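Local structure of putative tRNA (Adenine(37)-N6)-methyltransferase (Pseudomonas aeruginosa, 7BU1) at residues S19-K24 / P35-T40; G106-R111 / G124-D129. The protein probably methylates the N6-threonylcarbamoyladenosine at position 37 of tRNA, using S-adenosylmethionine as methyl donor. All coordinates share one frame; numbering follows the deposited sequence.

Interaction 1. Residues S19-K24 / P35-T40; sequences SCFMEK and PAARGT. With SAM (S-adenosylmethionine), chain D.
S19 lies beside G39, with 4.3 Å between S19 CA and G39 CA. Its hydroxyl turns back along its own segment: F21 N donates to S19 OG over 2.9 Å in a nearly straight bond (169°), forming an ST turn, and L127 O is a further partner of the same hydroxyl. C20, next in line, meets the other segment through backbone and side chain together. C20 N gives R38 O a weak, bent hydrogen bond of 3.4 Å, and C20 SG lies 3.9 Å from A37 CA. With chi1 at 48°, the sulfur is tucked between its own backbone N and carbonyl carbon, which directs it both toward A37 and over the centre of one face of the F21 ring, 3.6 Å above the plane. Strands 15-19 and 38-43 are antiparallel neighbours in the six-stranded barrel, and the contact sits where the long loop joining them leaves one and enters the other. The F21 ring then reaches A37 obliquely through its far end, F21 CZ lying 3.7 Å from A37 CB; L187 and C191 of helix 184-192 pack against C20 and F21 respectively. Farther along, K24, modelled only as far as CB, passes the cofactor, with K24 CB 3.1 Å from O2' of S-adenosylmethionine.

Interaction 2. Residues G106-R111 / G124-D129; sequences GQSVVR and GIDLLD. With SAM (S-adenosylmethionine), chain D.
The methionine end of S-adenosylmethionine is bound where barrel strand 105-116 faces the loop between strands 119-123 and 132-138, and S108 and D126 meet across this site. S108 OG donates to D126 OD1 over 2.7 Å, and D126 OD1 receives the bond on its syn lone pair, on the side of the other carboxylate oxygen. That second oxygen, D126 OD2, accepts from the cofactor amino N at 2.8 Å, and S108 OG accepts from the same nitrogen at 3.0 Å. The D126 carboxylate thus spans the serine and the ligand; its chi1 of 60° turns it toward S108 and the amino group. Q107 contributes through its backbone: Q107 N donates to the carboxylate O of the cofactor over 2.8 Å at 168°, while Q107 O takes a weak bond from the amino group. Beside the polar cluster, L127 CD2 packs 3.6 Å from S108 OG. Farther along the strand, V110 CG1 meets I125 CG2 at 3.7 Å, the two side chains crossing at a slant. Beyond D126 the loop reaches the adenine, with L128 N 3.1 Å from N7 of the cofactor and the L128 side chain against the base. Strand and loop therefore hold the amino and carboxylate groups of the cofactor, and the carboxylate of D126 would be expected to favour a protonated, positively charged amino group.

From the N terminus, strand 15-19 runs into the loop that interaction 1 closes against the start of strand 38-43. The chain then passes through strand 61-67 before interaction 2 joins strand 105-116 to the loop after strand 119-123, closing the hairpin of strands 105-116 and 119-123. The two contacts are therefore in series, neither nested nor crossed, yet their centres lie only about 8 Å apart. They touch directly: S19 N lies 2.7 Å from D129 OD1, a probable hydrogen bond, and F21 packs against the backbone of I125. Interaction 1 thus joins strands 15-19 and 38-43 next to the loop held by interaction 2; 19-24 passes the cofactor ribose through K24 alone, whereas the amino-acid part belongs to interaction 2.

Interaction 1. Residues S19-K24 / P35-T40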
ATOM      1  N   SER B  19       8.198   5.394 -18.666  1.00 47.19           N
ATOM      2  CA  SER B  19       8.956   4.351 -17.996  1.00 47.34           C
ATOM      3  C   SER B  19      10.045   3.825 -18.919  1.00 45.78           C
ATOM      4  O   SER B  19      10.051   4.078 -20.126  1.00 47.89           O
ATOM      5  CB  SER B  19       8.014   3.219 -17.541  1.00 48.18           C
ATOM      6  OG  SER B  19       8.699   2.016 -17.278  1.00 46.99           O
ATOM      7  N   CYS B  20      11.000   3.119 -18.324  1.00 40.18           N
ATOM      8  CA  CYS B  20      11.981   2.390 -19.114  1.00 42.83           C
ATOM      9  C   CYS B  20      11.378   1.157 -19.765  1.00 44.89           C
ATOM     10  O   CYS B  20      11.928   0.667 -20.760  1.00 46.45           O
ATOM     11  CB  CYS B  20      13.163   1.963 -18.248  1.00 42.89           C
ATOM     12  SG  CYS B  20      12.689   1.197 -16.705  1.00 41.46           S
ATOM     13  N   PHE B  21      10.281   0.639 -19.208  1.00 44.49           N
ATOM     14  CA  PHE B  21       9.708  -0.634 -19.629  1.00 42.72           C
ATOM     15  C   PHE B  21       8.663  -0.419 -20.712  1.00 45.90           C
ATOM     16  O   PHE B  21       7.668   0.276 -20.490  1.00 49.86           O
ATOM     17  CB  PHE B  21       9.071  -1.354 -18.447  1.00 41.08           C
ATOM     18  CG  PHE B  21      10.022  -1.654 -17.334  1.00 42.55           C
ATOM     19  CD1 PHE B  21      11.087  -2.519 -17.528  1.00 42.85           C
ATOM     20  CD2 PHE B  21       9.844  -1.081 -16.086  1.00 41.99           C
ATOM     21  CE1 PHE B  21      11.959  -2.809 -16.499  1.00 41.65           C
ATOM     22  CE2 PHE B  21      10.708  -1.370 -15.053  1.00 41.68           C
ATOM     23  CZ  PHE B  21      11.772  -2.238 -15.264  1.00 41.94           C
ATOM     24  N   MET B  22       8.870  -1.055 -21.864  1.00 44.47           N
ATOM     25  CA  MET B  22       7.891  -1.065 -22.941  1.00 45.21           C
ATOM     26  C   MET B  22       7.104  -2.369 -23.027  1.00 43.72           C
ATOM     27  O   MET B  22       6.188  -2.460 -23.844  1.00 45.92           O
ATOM     28  CB  MET B  22       8.570  -0.796 -24.288  1.00 47.63           C
ATOM     29  CG  MET B  22       9.569   0.351 -24.258  1.00 49.52           C
ATOM     30  SD  MET B  22       8.800   1.907 -23.776  1.00 53.43           S
ATOM     31  CE  MET B  22       7.764   2.204 -25.211  1.00 58.59           C
ATOM     32  N   GLU B  23       7.459  -3.391 -22.246  1.00 46.05           N
ATOM     33  CA  GLU B  23       6.758  -4.668 -22.257  1.00 47.26           C
ATOM     34  C   GLU B  23       6.728  -5.247 -20.853  1.00 45.59           C
ATOM     35  O   GLU B  23       7.636  -5.019 -20.050  1.00 46.63           O
ATOM     36  CB  GLU B  23       7.410  -5.718 -23.163  1.00 53.28           C
ATOM     37  CG  GLU B  23       8.042  -5.221 -24.432  1.00 57.64           C
ATOM     38  CD  GLU B  23       8.940  -6.266 -25.039  1.00 63.11           C
ATOM     39  OE1 GLU B  23      10.168  -6.189 -24.820  1.00 64.19           O
ATOM     40  OE2 GLU B  23       8.415  -7.178 -25.716  1.00 67.88           O
ATOM     41  N   LYS B  24       5.689  -6.033 -20.578  1.00 47.85           N
ATOM     42  CA  LYS B  24       5.555  -6.637 -19.258  1.00 53.81           C
ATOM     43  C   LYS B  24       6.604  -7.715 -18.992  1.00 58.30           C
ATOM     44  O   LYS B  24       6.866  -8.025 -17.823  1.00 56.58           O
ATOM     45  CB  LYS B  24       4.151  -7.225 -19.099  1.00 52.68           C
ATOM     46  N   PRO B  35      17.224  -0.837  -8.826  1.00 50.97           N
ATOM     47  CA  PRO B  35      17.213   0.621  -8.654  1.00 46.31           C
ATOM     48  C   PRO B  35      17.499   1.391  -9.927  1.00 41.94           C
ATOM     49  O   PRO B  35      17.243   2.601  -9.964  1.00 45.20           O
ATOM     50  CB  PRO B  35      18.299   0.855  -7.600  1.00 49.97           C
ATOM     51  CG  PRO B  35      19.235  -0.280  -7.775  1.00 53.08           C
ATOM     52  CD  PRO B  35      18.403  -1.457  -8.198  1.00 53.53           C
ATOM     53  N   ALA B  36      18.055   0.751 -10.953  1.00 38.76           N
ATOM     54  CA  ALA B  36      18.277   1.419 -12.227  1.00 38.44           C
ATOM     55  C   ALA B  36      17.014   1.522 -13.075  1.00 37.82           C
ATOM     56  O   ALA B  36      17.048   2.182 -14.117  1.00 40.77           O
ATOM     57  CB  ALA B  36      19.369   0.697 -13.022  1.00 38.51           C
ATOM     58  N   ALA B  37      15.928   0.849 -12.691  1.00 37.36           N
ATOM     59  CA  ALA B  37      14.630   1.021 -13.345  1.00 39.28           C
ATOM     60  C   ALA B  37      14.041   2.395 -13.035  1.00 39.03           C
ATOM     61  O   ALA B  37      13.369   2.570 -12.013  1.00 39.74           O
ATOM     62  CB  ALA B  37      13.649  -0.079 -12.927  1.00 37.53           C
ATOM     63  N   ARG B  38      14.326   3.377 -13.882  1.00 35.12           N
ATOM     64  CA  ARG B  38      13.911   4.754 -13.681  1.00 37.92           C
ATOM     65  C   ARG B  38      12.739   5.096 -14.596  1.00 43.63           C
ATOM     66  O   ARG B  38      12.477   4.429 -15.597  1.00 47.81           O
ATOM     67  CB  ARG B  38      15.080   5.717 -13.921  1.00 40.96           C
ATOM     68  CG  ARG B  38      16.255   5.462 -12.980  1.00 43.85           C
ATOM     69  CD  ARG B  38      17.067   6.715 -12.654  1.00 45.13           C
ATOM     70  NE  ARG B  38      17.452   7.486 -13.830  1.00 48.71           N
ATOM     71  CZ  ARG B  38      17.318   8.806 -13.936  1.00 55.03           C
ATOM     72  NH1 ARG B  38      16.807   9.519 -12.933  1.00 53.88           N
ATOM     73  NH2 ARG B  38      17.700   9.420 -15.045  1.00 59.48           N
ATOM     74  N   GLY B  39      12.025   6.142 -14.212  1.00 41.43           N
ATOM     75  CA  GLY B  39      10.891   6.638 -14.964  1.00 41.72           C
ATOM     76  C   GLY B  39      10.439   7.934 -14.335  1.00 42.90           C
ATOM     77  O   GLY B  39      10.924   8.337 -13.275  1.00 43.42           O
ATOM     78  N   THR B  40       9.502   8.594 -15.002  1.00 46.28           N
ATOM     79  CA  THR B  40       8.933   9.821 -14.474  1.00 46.11           C
ATOM     80  C   THR B  40       7.415   9.727 -14.450  1.00 47.81           C
ATOM     81  O   THR B  40       6.798   9.039 -15.271  1.00 47.04           O
ATOM     82  CB  THR B  40       9.351  11.037 -15.297  1.00 49.11           C
ATOM     83  OG1 THR B  40       8.980  10.835 -16.666  1.00 50.14           O
ATOM     84  CG2 THR B  40      10.856  11.254 -15.203  1.00 47.76           C
TER
HETATM   85  N   SAM D 301       3.528  -3.927  -7.268  1.00 59.90           N
HETATM   86  CA  SAM D 301       2.289  -3.853  -8.067  1.00 51.79           C
HETATM   87  C   SAM D 301       1.090  -4.313  -7.227  1.00 50.91           C
HETATM   88  O   SAM D 301      -0.019  -3.823  -7.513  1.00 52.47           O
HETATM   89  OXT SAM D 301       1.302  -5.124  -6.305  1.00 51.19           O
HETATM   90  CB  SAM D 301       2.385  -4.699  -9.349  1.00 51.41           C
HETATM   91  CG  SAM D 301       2.538  -6.188  -9.012  1.00 45.48           C
HETATM   92  SD  SAM D 301       2.519  -7.183 -10.548  1.00 45.98           S
HETATM   93  CE  SAM D 301       2.537  -8.908 -10.110  1.00 45.44           C
HETATM   94  C5' SAM D 301       4.024  -6.883 -11.530  1.00 45.61           C
HETATM   95  C4' SAM D 301       3.617  -6.660 -12.974  1.00 39.80           C
HETATM   96  O4' SAM D 301       2.888  -5.437 -13.044  1.00 39.60           O
HETATM   97  C3' SAM D 301       4.810  -6.239 -13.758  1.00 40.30           C
HETATM   98  O3' SAM D 301       5.647  -7.338 -14.087  1.00 40.65           O
HETATM   99  C2' SAM D 301       4.178  -5.642 -14.986  1.00 39.27           C
HETATM  100  O2' SAM D 301       4.098  -6.597 -16.042  1.00 43.67           O
HETATM  101  C1' SAM D 301       2.763  -5.356 -14.472  1.00 41.33           C
HETATM  102  N9  SAM D 301       2.305  -4.033 -14.897  1.00 41.81           N
HETATM  103  C8  SAM D 301       2.939  -2.899 -14.623  1.00 43.73           C
HETATM  104  N7  SAM D 301       2.251  -1.911 -15.181  1.00 44.99           N
HETATM  105  C5  SAM D 301       1.190  -2.437 -15.793  1.00 45.22           C
HETATM  106  C6  SAM D 301       0.197  -1.870 -16.479  1.00 44.17           C
HETATM  107  N6  SAM D 301       0.233  -0.539 -16.598  1.00 48.76           N
HETATM  108  N1  SAM D 301      -0.783  -2.602 -17.019  1.00 45.57           N
HETATM  109  C2  SAM D 301      -0.763  -3.989 -16.856  1.00 47.77           C
HETATM  110  N3  SAM D 301       0.289  -4.549 -16.126  1.00 46.24           N
HETATM  111  C4  SAM D 301       1.231  -3.757 -15.615  1.00 44.38           C

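Interaction 2. Residues G106-R111 / G124-D129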
ATOM      1  N   GLY B 106      -3.480  -1.049  -9.174  1.00 39.83           N
ATOM      2  CA  GLY B 106      -2.200  -1.509  -8.687  1.00 42.37           C
ATOM      3  C   GLY B 106      -1.650  -0.599  -7.598  1.00 43.47           C
ATOM      4  O   GLY B 106      -2.138   0.509  -7.378  1.00 40.42           O
ATOM      5  N   GLN B 107      -0.626  -1.107  -6.906  1.00 40.91           N
ATOM      6  CA  GLN B 107       0.008  -0.376  -5.811  1.00 39.13           C
ATOM      7  C   GLN B 107       1.471  -0.784  -5.726  1.00 40.30           C
ATOM      8  O   GLN B 107       1.791  -1.964  -5.561  1.00 43.62           O
ATOM      9  CB  GLN B 107      -0.738  -0.604  -4.485  1.00 40.01           C
ATOM     10  CG  GLN B 107      -0.135  -1.568  -3.492  1.00 44.51           C
ATOM     11  CD  GLN B 107      -0.753  -1.447  -2.123  1.00 48.59           C
ATOM     12  OE1 GLN B 107      -1.974  -1.357  -1.990  1.00 49.78           O
ATOM     13  NE2 GLN B 107       0.081  -1.453  -1.092  1.00 52.73           N
ATOM     14  N   SER B 108       2.362   0.182  -5.900  1.00 35.79           N
ATOM     15  CA  SER B 108       3.796  -0.061  -5.840  1.00 37.46           C
ATOM     16  C   SER B 108       4.438   1.021  -4.998  1.00 37.86           C
ATOM     17  O   SER B 108       3.995   2.177  -5.015  1.00 39.71           O
ATOM     18  CB  SER B 108       4.451  -0.064  -7.227  1.00 40.40           C
ATOM     19  OG  SER B 108       3.842  -1.014  -8.080  1.00 46.02           O
ATOM     20  N   VAL B 109       5.458   0.641  -4.237  1.00 37.21           N
ATOM     21  CA  VAL B 109       6.290   1.609  -3.545  1.00 38.15           C
ATOM     22  C   VAL B 109       7.580   1.741  -4.338  1.00 40.81           C
ATOM     23  O   VAL B 109       8.282   0.754  -4.579  1.00 44.52           O
ATOM     24  CB  VAL B 109       6.546   1.217  -2.081  1.00 38.72           C
ATOM     25  CG1 VAL B 109       7.005  -0.212  -1.971  1.00 40.83           C
ATOM     26  CG2 VAL B 109       7.550   2.179  -1.451  1.00 39.44           C
ATOM     27  N   VAL B 110       7.879   2.965  -4.761  1.00 42.16           N
ATOM     28  CA  VAL B 110       9.062   3.265  -5.548  1.00 42.00           C
ATOM     29  C   VAL B 110       9.845   4.354  -4.831  1.00 41.94           C
ATOM     30  O   VAL B 110       9.310   5.097  -4.006  1.00 43.32           O
ATOM     31  CB  VAL B 110       8.707   3.702  -6.987  1.00 38.87           C
ATOM     32  CG1 VAL B 110       7.993   2.580  -7.701  1.00 39.22           C
ATOM     33  CG2 VAL B 110       7.847   4.965  -6.973  1.00 34.65           C
ATOM     34  N   ARG B 111      11.134   4.428  -5.137  1.00 43.96           N
ATOM     35  CA  ARG B 111      11.967   5.472  -4.569  1.00 44.42           C
ATOM     36  C   ARG B 111      11.667   6.793  -5.256  1.00 44.80           C
ATOM     37  O   ARG B 111      11.459   6.842  -6.471  1.00 42.93           O
ATOM     38  CB  ARG B 111      13.451   5.141  -4.718  1.00 44.76           C
ATOM     39  CG  ARG B 111      14.344   6.183  -4.067  1.00 47.06           C
ATOM     40  CD  ARG B 111      15.809   5.874  -4.242  1.00 50.70           C
ATOM     41  NE  ARG B 111      16.307   5.031  -3.161  1.00 58.62           N
ATOM     42  CZ  ARG B 111      16.603   5.476  -1.943  1.00 65.95           C
ATOM     43  NH1 ARG B 111      16.445   6.763  -1.646  1.00 68.06           N
ATOM     44  NH2 ARG B 111      17.058   4.639  -1.020  1.00 68.30           N
ATOM     45  N   GLY B 124      13.503   2.375  -9.252  1.00 40.78           N
ATOM     46  CA  GLY B 124      13.108   1.059  -8.768  1.00 38.40           C
ATOM     47  C   GLY B 124      11.661   0.718  -9.045  1.00 40.32           C
ATOM     48  O   GLY B 124      11.004   0.082  -8.209  1.00 40.86           O
ATOM     49  N   ILE B 125      11.159   1.104 -10.216  1.00 36.78           N
ATOM     50  CA  ILE B 125       9.757   0.967 -10.568  1.00 36.37           C
ATOM     51  C   ILE B 125       9.494  -0.394 -11.202  1.00 39.13           C
ATOM     52  O   ILE B 125      10.370  -1.020 -11.802  1.00 42.25           O
ATOM     53  CB  ILE B 125       9.324   2.093 -11.527  1.00 37.73           C
ATOM     54  CG1 ILE B 125      10.039   1.938 -12.871  1.00 36.94           C
ATOM     55  CG2 ILE B 125       9.617   3.460 -10.922  1.00 39.39           C
ATOM     56  CD1 ILE B 125       9.598   2.926 -13.909  1.00 40.11           C
ATOM     57  N   ASP B 126       8.235  -0.826 -11.120  1.00 37.61           N
ATOM     58  CA  ASP B 126       7.756  -2.028 -11.787  1.00 36.39           C
ATOM     59  C   ASP B 126       6.604  -1.693 -12.727  1.00 39.91           C
ATOM     60  O   ASP B 126       5.746  -2.535 -12.985  1.00 43.38           O
ATOM     61  CB  ASP B 126       7.334  -3.090 -10.772  1.00 41.03           C
ATOM     62  CG  ASP B 126       6.211  -2.612  -9.840  1.00 42.53           C
ATOM     63  OD1 ASP B 126       6.027  -1.388  -9.702  1.00 40.53           O
ATOM     64  OD2 ASP B 126       5.509  -3.461  -9.245  1.00 42.99           O
ATOM     65  N   LEU B 127       6.561  -0.457 -13.224  1.00 39.84           N
ATOM     66  CA  LEU B 127       5.405   0.069 -13.938  1.00 39.68           C
ATOM     67  C   LEU B 127       5.673   0.182 -15.429  1.00 42.01           C
ATOM     68  O   LEU B 127       6.735   0.655 -15.848  1.00 43.03           O
ATOM     69  CB  LEU B 127       5.016   1.448 -13.403  1.00 38.21           C
ATOM     70  CG  LEU B 127       4.843   1.559 -11.896  1.00 39.85           C
ATOM     71  CD1 LEU B 127       4.227   2.921 -11.561  1.00 45.10           C
ATOM     72  CD2 LEU B 127       3.975   0.414 -11.384  1.00 39.61           C
ATOM     73  N   LEU B 128       4.683  -0.218 -16.222  1.00 41.02           N
ATOM     74  CA  LEU B 128       4.775  -0.117 -17.668  1.00 44.90           C
ATOM     75  C   LEU B 128       4.764   1.339 -18.112  1.00 46.75           C
ATOM     76  O   LEU B 128       4.234   2.223 -17.437  1.00 48.56           O
ATOM     77  CB  LEU B 128       3.615  -0.852 -18.333  1.00 46.42           C
ATOM     78  CG  LEU B 128       3.829  -2.287 -18.791  1.00 44.24           C
ATOM     79  CD1 LEU B 128       2.571  -2.768 -19.493  1.00 45.99           C
ATOM     80  CD2 LEU B 128       5.041  -2.387 -19.707  1.00 43.71           C
ATOM     81  N   ASP B 129       5.350   1.581 -19.279  1.00 45.11           N
ATOM     82  CA  ASP B 129       5.272   2.908 -19.866  1.00 47.72           C
ATOM     83  C   ASP B 129       3.821   3.241 -20.167  1.00 50.36           C
ATOM     84  O   ASP B 129       3.061   2.390 -20.634  1.00 53.90           O
ATOM     85  CB  ASP B 129       6.104   2.983 -21.146  1.00 48.31           C
ATOM     86  CG  ASP B 129       6.200   4.390 -21.684  1.00 49.76           C
ATOM     87  OD1 ASP B 129       6.726   5.263 -20.968  1.00 53.18           O
ATOM     88  OD2 ASP B 129       5.737   4.632 -22.811  1.00 53.20           O
TER
HETATM   89  N   SAM D 301       3.528  -3.927  -7.268  1.00 59.90           N
HETATM   90  CA  SAM D 301       2.289  -3.853  -8.067  1.00 51.79           C
HETATM   91  C   SAM D 301       1.090  -4.313  -7.227  1.00 50.91           C
HETATM   92  O   SAM D 301      -0.019  -3.823  -7.513  1.00 52.47           O
HETATM   93  OXT SAM D 301       1.302  -5.124  -6.305  1.00 51.19           O
HETATM   94  CB  SAM D 301       2.385  -4.699  -9.349  1.00 51.41           C
HETATM   95  CG  SAM D 301       2.538  -6.188  -9.012  1.00 45.48           C
HETATM   96  SD  SAM D 301       2.519  -7.183 -10.548  1.00 45.98           S
HETATM   97  CE  SAM D 301       2.537  -8.908 -10.110  1.00 45.44           C
HETATM   98  C5' SAM D 301       4.024  -6.883 -11.530  1.00 45.61           C
HETATM   99  C4' SAM D 301       3.617  -6.660 -12.974  1.00 39.80           C
HETATM  100  O4' SAM D 301       2.888  -5.437 -13.044  1.00 39.60           O
HETATM  101  C3' SAM D 301       4.810  -6.239 -13.758  1.00 40.30           C
HETATM  102  O3' SAM D 301       5.647  -7.338 -14.087  1.00 40.65           O
HETATM  103  C2' SAM D 301       4.178  -5.642 -14.986  1.00 39.27           C
HETATM  104  O2' SAM D 301       4.098  -6.597 -16.042  1.00 43.67           O
HETATM  105  C1' SAM D 301       2.763  -5.356 -14.472  1.00 41.33           C
HETATM  106  N9  SAM D 301       2.305  -4.033 -14.897  1.00 41.81           N
HETATM  107  C8  SAM D 301       2.939  -2.899 -14.623  1.00 43.73           C
HETATM  108  N7  SAM D 301       2.251  -1.911 -15.181  1.00 44.99           N
HETATM  109  C5  SAM D 301       1.190  -2.437 -15.793  1.00 45.22           C
HETATM  110  C6  SAM D 301       0.197  -1.870 -16.479  1.00 44.17           C
HETATM  111  N6  SAM D 301       0.233  -0.539 -16.598  1.00 48.76           N
HETATM  112  N1  SAM D 301      -0.783  -2.602 -17.019  1.00 45.57           N
HETATM  113  C2  SAM D 301      -0.763  -3.989 -16.856  1.00 47.77           C
HETATM  114  N3  SAM D 301       0.289  -4.549 -16.126  1.00 46.24           N
HETATM  115  C4  SAM D 301       1.231  -3.757 -15.615  1.00 44.38           C